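Long-range contacts in free methionine-R-sulfoxide reductase (Saccharomyces cerevisiae, PDB 1F5M), which catalyses the thioredoxin-dependent reduction of the R-enantiomer of free methionine sulfoxide to methionine and takes part in protection against oxidative stress: residues Ile64-Tyr70 / Val147-Leu153; Glu76-Leu80 / Gln92-Phe96; Leu28-Tyr32 / Lys168-Ile173. All coordinates share one frame; numbering follows the deposited sequence.

Contact 1. Residues Ile64-Tyr70 / Val147-Leu153; sequences INWAGFY and VIDIDCL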
loop_
_atom_site.group_PDB
_atom_site.type_symbol
_atom_site.label_atom_id
_atom_site.label_comp_id
_atom_site.label_asym_id
_atom_site.label_seq_id
_atom_site.Cartn_x
_atom_site.Cartn_y
_atom_site.Cartn_z
ATOM N N ILE B 64 10.303 10.493 -6.352
ATOM C CA ILE B 64 8.922 10.064 -6.535
ATOM C C ILE B 64 8.070 10.338 -5.283
ATOM O O ILE B 64 8.603 10.455 -4.179
ATOM C CB ILE B 64 8.829 8.553 -6.892
ATOM C CG1 ILE B 64 9.390 7.712 -5.734
ATOM C CG2 ILE B 64 9.610 8.279 -8.192
ATOM C CD1 ILE B 64 8.881 6.329 -5.731
ATOM N N ASN B 65 6.761 10.484 -5.490
ATOM C CA ASN B 65 5.786 10.722 -4.439
ATOM C C ASN B 65 4.657 9.701 -4.498
ATOM O O ASN B 65 3.781 9.699 -3.643
ATOM C CB ASN B 65 5.193 12.147 -4.467
ATOM C CG ASN B 65 4.701 12.592 -5.840
ATOM O OD1 ASN B 65 5.434 12.562 -6.817
ATOM N ND2 ASN B 65 3.463 13.067 -5.895
ATOM N N TRP B 66 4.688 8.808 -5.472
ATOM C CA TRP B 66 3.632 7.803 -5.492
ATOM C C TRP B 66 4.047 6.655 -6.344
ATOM O O TRP B 66 4.646 6.858 -7.426
ATOM C CB TRP B 66 2.362 8.390 -6.046
ATOM C CG TRP B 66 1.125 7.778 -5.538
ATOM C CD1 TRP B 66 0.450 8.147 -4.402
ATOM C CD2 TRP B 66 0.343 6.743 -6.150
ATOM N NE1 TRP B 66 -0.696 7.424 -4.279
ATOM C CE2 TRP B 66 -0.801 6.552 -5.326
ATOM C CE3 TRP B 66 0.482 5.970 -7.300
ATOM C CZ2 TRP B 66 -1.795 5.623 -5.617
ATOM C CZ3 TRP B 66 -0.523 5.037 -7.606
ATOM C CH2 TRP B 66 -1.650 4.877 -6.759
ATOM N N ALA B 67 3.786 5.435 -5.861
ATOM C CA ALA B 67 4.090 4.254 -6.658
ATOM C C ALA B 67 3.047 3.271 -6.289
ATOM O O ALA B 67 2.965 2.832 -5.107
ATOM C CB ALA B 67 5.518 3.705 -6.368
ATOM N N GLY B 68 2.252 2.879 -7.273
ATOM C CA GLY B 68 1.177 1.967 -6.955
ATOM C C GLY B 68 0.383 1.457 -8.107
ATOM O O GLY B 68 0.820 1.514 -9.274
ATOM N N PHE B 69 -0.813 0.975 -7.796
ATOM C CA PHE B 69 -1.684 0.359 -8.799
ATOM C C PHE B 69 -3.171 0.733 -8.783
ATOM O O PHE B 69 -3.718 1.135 -7.733
ATOM C CB PHE B 69 -1.680 -1.174 -8.668
ATOM C CG PHE B 69 -0.307 -1.809 -8.701
ATOM C CD1 PHE B 69 0.522 -1.793 -7.560
ATOM C CD2 PHE B 69 0.191 -2.331 -9.903
ATOM C CE1 PHE B 69 1.840 -2.276 -7.627
ATOM C CE2 PHE B 69 1.525 -2.820 -9.970
ATOM C CZ PHE B 69 2.338 -2.783 -8.837
ATOM N N TYR B 70 -3.807 0.536 -9.957
ATOM C CA TYR B 70 -5.263 0.675 -10.136
ATOM C C TYR B 70 -5.618 -0.639 -10.818
ATOM O O TYR B 70 -4.799 -1.184 -11.533
ATOM C CB TYR B 70 -5.649 1.841 -11.036
ATOM C CG TYR B 70 -5.650 3.156 -10.289
ATOM C CD1 TYR B 70 -4.458 3.860 -10.069
ATOM C CD2 TYR B 70 -6.829 3.667 -9.744
ATOM C CE1 TYR B 70 -4.446 5.018 -9.333
ATOM C CE2 TYR B 70 -6.820 4.853 -8.989
ATOM C CZ TYR B 70 -5.634 5.517 -8.787
ATOM O OH TYR B 70 -5.600 6.697 -8.029
ATOM N N VAL B 147 -3.338 -0.926 -14.011
ATOM C CA VAL B 147 -2.156 -0.184 -14.425
ATOM C C VAL B 147 -1.188 -0.031 -13.276
ATOM O O VAL B 147 -1.564 -0.155 -12.095
ATOM C CB VAL B 147 -2.481 1.253 -14.899
ATOM C CG1 VAL B 147 -3.469 1.241 -16.069
ATOM C CG2 VAL B 147 -3.047 2.056 -13.736
ATOM N N ILE B 148 0.071 0.179 -13.638
ATOM C CA ILE B 148 1.136 0.447 -12.692
ATOM C C ILE B 148 1.318 1.948 -12.872
ATOM O O ILE B 148 1.514 2.427 -14.000
ATOM C CB ILE B 148 2.436 -0.257 -13.072
ATOM C CG1 ILE B 148 2.205 -1.764 -13.242
ATOM C CG2 ILE B 148 3.466 0.006 -12.012
ATOM C CD1 ILE B 148 3.487 -2.542 -13.556
ATOM N N ASP B 149 1.259 2.678 -11.761
ATOM C CA ASP B 149 1.322 4.137 -11.781
ATOM C C ASP B 149 2.398 4.719 -10.846
ATOM O O ASP B 149 2.432 4.434 -9.599
ATOM C CB ASP B 149 -0.088 4.660 -11.377
ATOM C CG ASP B 149 -0.278 6.180 -11.546
ATOM O OD1 ASP B 149 0.546 6.868 -12.186
ATOM O OD2 ASP B 149 -1.317 6.699 -11.058
ATOM N N ILE B 150 3.304 5.488 -11.418
ATOM C CA ILE B 150 4.331 6.157 -10.591
ATOM C C ILE B 150 4.299 7.662 -10.784
ATOM O O ILE B 150 4.339 8.138 -11.954
ATOM C CB ILE B 150 5.736 5.660 -10.953
ATOM C CG1 ILE B 150 5.749 4.132 -10.999
ATOM C CG2 ILE B 150 6.753 6.171 -9.954
ATOM C CD1 ILE B 150 7.174 3.524 -11.249
ATOM N N ASP B 151 4.265 8.437 -9.687
ATOM C CA ASP B 151 4.243 9.921 -9.804
ATOM C C ASP B 151 5.617 10.442 -9.350
ATOM O O ASP B 151 6.229 9.863 -8.443
ATOM C CB ASP B 151 3.228 10.608 -8.874
ATOM C CG ASP B 151 1.798 10.416 -9.288
ATOM O OD1 ASP B 151 1.527 9.595 -10.167
ATOM O OD2 ASP B 151 0.912 11.076 -8.689
ATOM N N CYS B 152 6.075 11.541 -9.957
ATOM C CA CYS B 152 7.351 12.174 -9.584
ATOM C C CYS B 152 7.160 13.651 -9.285
ATOM O O CYS B 152 6.396 14.339 -9.974
ATOM C CB CYS B 152 8.378 11.996 -10.734
ATOM S SG CYS B 152 9.999 12.785 -10.483
ATOM N N LEU B 153 7.919 14.172 -8.322
ATOM C CA LEU B 153 7.828 15.586 -7.945
ATOM C C LEU B 153 8.513 16.537 -8.904
ATOM O O LEU B 153 8.282 17.735 -8.829
ATOM C CB LEU B 153 8.407 15.814 -6.554
ATOM C CG LEU B 153 7.575 15.130 -5.455
ATOM C CD1 LEU B 153 8.268 15.317 -4.117
ATOM C CD2 LEU B 153 6.202 15.718 -5.400
HETATM O O HOH W 1 -4.233 8.147 -10.313
#

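Contact 2. Residues Glu76-Leu80 / Gln92-Phe96; sequences EENTL and QMIQF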
loop_
_atom_site.group_PDB
_atom_site.type_symbol
_atom_site.label_atom_id
_atom_site.label_comp_id
_atom_site.label_asym_id
_atom_site.label_seq_id
_atom_site.Cartn_x
_atom_site.Cartn_y
_atom_site.Cartn_z
ATOM N N GLU B 76 -17.181 -3.538 -13.766
ATOM C CA GLU B 76 -17.166 -2.726 -14.994
ATOM C C GLU B 76 -15.776 -2.653 -15.654
ATOM O O GLU B 76 -14.874 -1.975 -15.150
ATOM C CB GLU B 76 -17.674 -1.319 -14.677
ATOM C CG GLU B 76 -18.485 -0.700 -15.808
ATOM C CD GLU B 76 -17.666 -0.473 -17.087
ATOM O OE1 GLU B 76 -16.647 0.263 -17.015
ATOM O OE2 GLU B 76 -18.051 -1.026 -18.157
ATOM N N GLU B 77 -15.611 -3.331 -16.793
ATOM C CA GLU B 77 -14.308 -3.367 -17.474
ATOM C C GLU B 77 -13.886 -2.103 -18.230
ATOM O O GLU B 77 -13.115 -2.191 -19.194
ATOM C CB GLU B 77 -14.232 -4.559 -18.445
ATOM C CG GLU B 77 -14.415 -5.970 -17.828
ATOM C CD GLU B 77 -14.313 -6.032 -16.290
ATOM O OE1 GLU B 77 -15.270 -5.579 -15.608
ATOM O OE2 GLU B 77 -13.282 -6.540 -15.767
ATOM N N ASN B 78 -14.411 -0.949 -17.806
ATOM C CA ASN B 78 -14.075 0.355 -18.381
ATOM C C ASN B 78 -13.806 1.324 -17.241
ATOM O O ASN B 78 -13.818 2.541 -17.428
ATOM C CB ASN B 78 -15.206 0.922 -19.232
ATOM C CG ASN B 78 -14.982 0.701 -20.722
ATOM O OD1 ASN B 78 -13.914 1.034 -21.270
ATOM N ND2 ASN B 78 -15.991 0.145 -21.391
ATOM N N THR B 79 -13.564 0.767 -16.059
ATOM C CA THR B 79 -13.297 1.569 -14.889
ATOM C C THR B 79 -12.134 0.982 -14.092
ATOM O O THR B 79 -11.982 -0.227 -14.030
ATOM C CB THR B 79 -14.572 1.645 -14.040
ATOM O OG1 THR B 79 -15.527 2.412 -14.771
ATOM C CG2 THR B 79 -14.321 2.312 -12.710
ATOM N N LEU B 80 -11.295 1.861 -13.534
ATOM C CA LEU B 80 -10.132 1.484 -12.710
ATOM C C LEU B 80 -10.452 1.835 -11.258
ATOM O O LEU B 80 -10.943 2.926 -10.983
ATOM C CB LEU B 80 -8.895 2.280 -13.118
ATOM C CG LEU B 80 -8.273 1.997 -14.494
ATOM C CD1 LEU B 80 -7.204 3.091 -14.772
ATOM C CD2 LEU B 80 -7.625 0.615 -14.504
ATOM N N GLN B 92 -9.902 7.441 -5.890
ATOM C CA GLN B 92 -10.481 6.108 -5.764
ATOM C C GLN B 92 -10.904 5.407 -7.050
ATOM O O GLN B 92 -10.906 4.163 -7.143
ATOM C CB GLN B 92 -11.690 6.178 -4.811
ATOM C CG GLN B 92 -11.386 6.835 -3.474
ATOM C CD GLN B 92 -11.760 8.299 -3.425
ATOM O OE1 GLN B 92 -11.573 9.048 -4.408
ATOM N NE2 GLN B 92 -12.299 8.732 -2.272
ATOM N N MET B 93 -11.253 6.183 -8.067
ATOM C CA MET B 93 -11.705 5.549 -9.277
ATOM C C MET B 93 -11.319 6.419 -10.442
ATOM O O MET B 93 -11.326 7.626 -10.311
ATOM C CB MET B 93 -13.243 5.402 -9.194
ATOM C CG MET B 93 -13.936 4.877 -10.430
ATOM S SD MET B 93 -15.731 4.611 -10.083
ATOM C CE MET B 93 -15.635 3.605 -8.457
ATOM N N ILE B 94 -10.935 5.800 -11.549
ATOM C CA ILE B 94 -10.594 6.541 -12.764
ATOM C C ILE B 94 -11.298 5.862 -13.937
ATOM O O ILE B 94 -11.292 4.632 -14.043
ATOM C CB ILE B 94 -9.087 6.564 -13.025
ATOM C CG1 ILE B 94 -8.394 7.337 -11.902
ATOM C CG2 ILE B 94 -8.787 7.347 -14.374
ATOM C CD1 ILE B 94 -6.907 7.079 -11.829
ATOM N N GLN B 95 -11.896 6.665 -14.822
ATOM C CA GLN B 95 -12.625 6.131 -15.968
ATOM C C GLN B 95 -11.645 5.949 -17.143
ATOM O O GLN B 95 -10.756 6.792 -17.345
ATOM C CB GLN B 95 -13.744 7.119 -16.304
ATOM C CG GLN B 95 -15.048 6.500 -16.778
ATOM C CD GLN B 95 -15.436 5.289 -15.958
ATOM O OE1 GLN B 95 -15.647 5.380 -14.740
ATOM N NE2 GLN B 95 -15.530 4.134 -16.625
ATOM N N PHE B 96 -11.776 4.842 -17.883
ATOM C CA PHE B 96 -10.890 4.567 -19.020
ATOM C C PHE B 96 -10.968 5.762 -19.943
ATOM O O PHE B 96 -12.000 6.447 -20.008
ATOM C CB PHE B 96 -11.318 3.311 -19.800
ATOM C CG PHE B 96 -10.809 2.022 -19.225
ATOM C CD1 PHE B 96 -10.827 1.801 -17.847
ATOM C CD2 PHE B 96 -10.416 0.973 -20.080
ATOM C CE1 PHE B 96 -10.477 0.574 -17.318
ATOM C CE2 PHE B 96 -10.065 -0.264 -19.560
ATOM C CZ PHE B 96 -10.101 -0.470 -18.168
#

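Contact 3. Residues Leu28-Tyr32 / Lys168-Ile173; sequences LLLSY and KLAKLI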
loop_
_atom_site.group_PDB
_atom_site.type_symbol
_atom_site.label_atom_id
_atom_site.label_comp_id
_atom_site.label_asym_id
_atom_site.label_seq_id
_atom_site.Cartn_x
_atom_site.Cartn_y
_atom_site.Cartn_z
ATOM N N LEU B 28 14.763 -6.052 -8.738
ATOM C CA LEU B 28 13.366 -5.879 -8.369
ATOM C C LEU B 28 12.556 -6.972 -9.030
ATOM O O LEU B 28 11.725 -7.588 -8.377
ATOM C CB LEU B 28 12.838 -4.495 -8.790
ATOM C CG LEU B 28 11.388 -4.178 -8.409
ATOM C CD1 LEU B 28 11.250 -2.713 -8.265
ATOM C CD2 LEU B 28 10.398 -4.697 -9.448
ATOM N N LEU B 29 12.791 -7.224 -10.317
ATOM C CA LEU B 29 12.046 -8.278 -11.035
ATOM C C LEU B 29 12.249 -9.624 -10.329
ATOM O O LEU B 29 11.280 -10.401 -10.170
ATOM C CB LEU B 29 12.512 -8.365 -12.499
ATOM C CG LEU B 29 12.206 -7.151 -13.412
ATOM C CD1 LEU B 29 12.780 -7.435 -14.792
ATOM C CD2 LEU B 29 10.678 -6.836 -13.501
ATOM N N LEU B 30 13.492 -9.900 -9.892
ATOM C CA LEU B 30 13.804 -11.159 -9.189
ATOM C C LEU B 30 13.113 -11.195 -7.819
ATOM O O LEU B 30 12.609 -12.231 -7.417
ATOM C CB LEU B 30 15.310 -11.326 -9.000
ATOM C CG LEU B 30 16.067 -11.525 -10.320
ATOM C CD1 LEU B 30 17.562 -11.638 -10.056
ATOM C CD2 LEU B 30 15.530 -12.788 -11.005
ATOM N N SER B 31 13.098 -10.073 -7.098
ATOM C CA SER B 31 12.415 -10.045 -5.800
ATOM C C SER B 31 10.899 -10.242 -6.005
ATOM O O SER B 31 10.254 -10.948 -5.259
ATOM C CB SER B 31 12.647 -8.712 -5.080
ATOM O OG SER B 31 13.975 -8.568 -4.574
ATOM N N TYR B 32 10.313 -9.593 -7.001
ATOM C CA TYR B 32 8.885 -9.746 -7.202
ATOM C C TYR B 32 8.547 -11.212 -7.463
ATOM O O TYR B 32 7.562 -11.737 -6.955
ATOM C CB TYR B 32 8.390 -8.890 -8.370
ATOM C CG TYR B 32 6.946 -9.167 -8.667
ATOM C CD1 TYR B 32 5.956 -8.547 -7.933
ATOM C CD2 TYR B 32 6.580 -10.173 -9.568
ATOM C CE1 TYR B 32 4.651 -8.900 -8.058
ATOM C CE2 TYR B 32 5.250 -10.554 -9.703
ATOM C CZ TYR B 32 4.293 -9.901 -8.925
ATOM O OH TYR B 32 2.993 -10.273 -8.963
ATOM N N LYS B 168 7.931 -5.384 -18.134
ATOM C CA LYS B 168 8.314 -6.766 -17.836
ATOM C C LYS B 168 7.616 -7.149 -16.528
ATOM O O LYS B 168 7.113 -8.272 -16.374
ATOM C CB LYS B 168 9.799 -6.890 -17.594
ATOM C CG LYS B 168 10.653 -6.918 -18.858
ATOM C CD LYS B 168 12.147 -6.759 -18.493
ATOM C CE LYS B 168 13.001 -6.802 -19.761
ATOM N NZ LYS B 168 14.441 -6.543 -19.497
ATOM N N LEU B 169 7.576 -6.183 -15.615
ATOM C CA LEU B 169 6.961 -6.390 -14.313
ATOM C C LEU B 169 5.468 -6.650 -14.443
ATOM O O LEU B 169 4.911 -7.455 -13.698
ATOM C CB LEU B 169 7.179 -5.168 -13.409
ATOM C CG LEU B 169 6.536 -5.261 -11.999
ATOM C CD1 LEU B 169 7.133 -6.462 -11.232
ATOM C CD2 LEU B 169 6.821 -3.960 -11.228
ATOM N N ALA B 170 4.828 -5.935 -15.358
ATOM C CA ALA B 170 3.415 -6.065 -15.597
ATOM C C ALA B 170 3.139 -7.480 -16.104
ATOM O O ALA B 170 2.132 -8.085 -15.760
ATOM C CB ALA B 170 2.935 -4.974 -16.642
ATOM N N LYS B 171 4.028 -8.008 -16.935
ATOM C CA LYS B 171 3.827 -9.367 -17.443
ATOM C C LYS B 171 3.958 -10.420 -16.318
ATOM O O LYS B 171 3.228 -11.424 -16.292
ATOM C CB LYS B 171 4.816 -9.646 -18.578
ATOM C CG LYS B 171 4.463 -8.921 -19.861
ATOM C CD LYS B 171 5.530 -9.163 -20.912
ATOM C CE LYS B 171 5.220 -8.382 -22.191
ATOM N NZ LYS B 171 5.069 -6.896 -21.920
ATOM N N LEU B 172 4.856 -10.158 -15.380
ATOM C CA LEU B 172 5.093 -11.059 -14.257
ATOM C C LEU B 172 3.915 -11.029 -13.294
ATOM O O LEU B 172 3.637 -12.025 -12.579
ATOM C CB LEU B 172 6.377 -10.664 -13.488
ATOM C CG LEU B 172 7.742 -10.930 -14.100
ATOM C CD1 LEU B 172 8.849 -10.504 -13.150
ATOM C CD2 LEU B 172 7.860 -12.404 -14.428
ATOM N N ILE B 173 3.243 -9.883 -13.254
ATOM C CA ILE B 173 2.087 -9.691 -12.393
ATOM C C ILE B 173 0.945 -10.482 -13.015
ATOM O O ILE B 173 0.228 -11.229 -12.323
ATOM C CB ILE B 173 1.721 -8.175 -12.307
ATOM C CG1 ILE B 173 2.662 -7.498 -11.306
ATOM C CG2 ILE B 173 0.247 -7.971 -11.942
ATOM C CD1 ILE B 173 2.528 -6.011 -11.224
#

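Contact 1. Residues Ile64-Tyr70 / Val147-Leu153
A classic beta bulge marks the antiparallel pairing of the two central strands of the GAF-domain sheet: Asn65 and Trp66 both face Asp151. Asn65 N donates to Asp151 O at 3.1 Å, arriving from above the carbonyl plane, and Asp151 N returns a bond to Trp66 O at 2.8 Å. Beyond the bulge the ladder is regular, with Gly68 paired to Asp149 and Tyr70 to Val147; the segment axes run 168° apart. Gly68 and Asp149 exchange two bonds, Gly68 N to Asp149 O and Asp149 N to Gly68 O, each 2.8 Å. Trp66 is turned with CG anti to its backbone N (chi1 -151°), which lays the indole along the strand over Gly68 and brings its CE3 edge to 3.4 Å from Asp149 O. On the same face, a water bridges Tyr70 OH and Asp149 OD2 by weak bonds; Tyr70 OH also bonds Cys91 O. Asp151 OD2 is hydrogen-bonded to Thr129 OG1, which Asn65 ND2 also reaches. On the opposite face Phe69 CE2 packs on Ile148 CG1 at 3.5 Å, the two side chains lying side by side. This apolar face, with Ile64, Ala67 and Ile150, rests on helix 42-59, whereas Tyr70, Val147 and Asp149 meet Cys101 of helix 99-107; strands 79-85 and 131-138 flank the pair.

Contact 2. Residues Glu76-Leu80 / Gln92-Phe96
Leu80 and Ile94 form the hydrogen-bonded pair of a beta hairpin, strands 79-85 and 93-95, at one edge of the sheet of this chain. Leu80 N reaches Ile94 O at 2.8 Å, and Ile94 N answers to Leu80 O at 2.9 Å. Their side chains share the inner face, where both touch Cys101 of helix 99-107 and Leu80 also meets Ala105. The tightly packed part lies at the open end of the hairpin, away from its connecting loop: the Phe96 ring, its CG swung beside the backbone N (chi1 -84°), packs its face against the backbone at Glu77 and Asn78. Asn78 CA stands over the ring face in a CH-pi contact, 3.7 Å from the centroid and 14° off the normal, while Leu80 CG approaches Phe96 CE1 obliquely. Phe96 N closes this end of the ladder with a bond to Asn78 O.

The other face, bearing Thr79 and Gln95, is looser. Gln95 and Met93 are exposed, and Gln95 bends at chi2 (43°) toward Thr79 on the partner strand, but its NE2 lies only 2.5 Å from Thr79 OG1, too short to trust, so the amide's place is doubtful. At the far end Gln92 turns away from the hairpin, and its amide bonds Leu35 and His9 of the second subunit. On the Thr79 face one apolar touch is nevertheless tight: Met93 CG presses against Thr79 CG2 at 3.5 Å, closer than usual for two carbons.

Contact 3. Residues Leu28-Tyr32 / Lys168-Ile173
Tyr32 reaches across to helix 160-176 with its ring, and three residues of that helix meet it in different ways. Leu169 crosses it at about a right angle, putting CD1 3.7 Å from Tyr32 CG; the same methyl makes an off-centre CH-pi contact, 29° from the ring normal. Leu172 slides past in the opposite direction, and its carbonyl O lies at the ring edge, 3.6 Å from Tyr32 CE2. Farther out, Ile173 CG1 comes within 3.8 Å of Tyr32 CZ. With CG anti to the Tyr32 backbone N (chi1 174°), the ring extends far enough for its hydroxyl to bond Ser176 OG. These contacts join two nearly parallel helices, their segment axes 7° apart and 10.5 Å at closest approach, in the helical layer of the GAF domain; Leu28 and Leu169 also reach helix 42-59, through Leu52 and Ile53. About one turn earlier in the helix, Leu29 splits its branches. Its CD2 methyl meets Leu169 CB at 3.9 Å and also lies near Leu172 CD1, whereas Leu29 CD1 touches the aliphatic Lys168 CD at 3.8 Å. Lys168 crosses Leu29 at about a right angle, then runs out extended toward its exposed end, and it makes a cation-pi contact with Phe165.

In the fold
Along the chain the contacts are nested: contact 2 lies within the loop closed by contact 1, and contact 1 within that closed by contact 3. Contacts 1 and 2 belong to one antiparallel sheet, with centres about 17 Å apart; strands 64-72 and 79-85 are neighbours in it, and Tyr70 of contact 1 packs on Leu80 and Ile94 of contact 2. Contact 3 lies in the helical layer, its centre about 16 Å from that of contact 1; Ile173 packs on Phe69 and Ile148, and Ala170 on Ile148. Contacts 2 and 3 remain about 12 Å apart at their nearest atoms. The central strands thus bridge the helical layer and the sheet edge of the GAF fold.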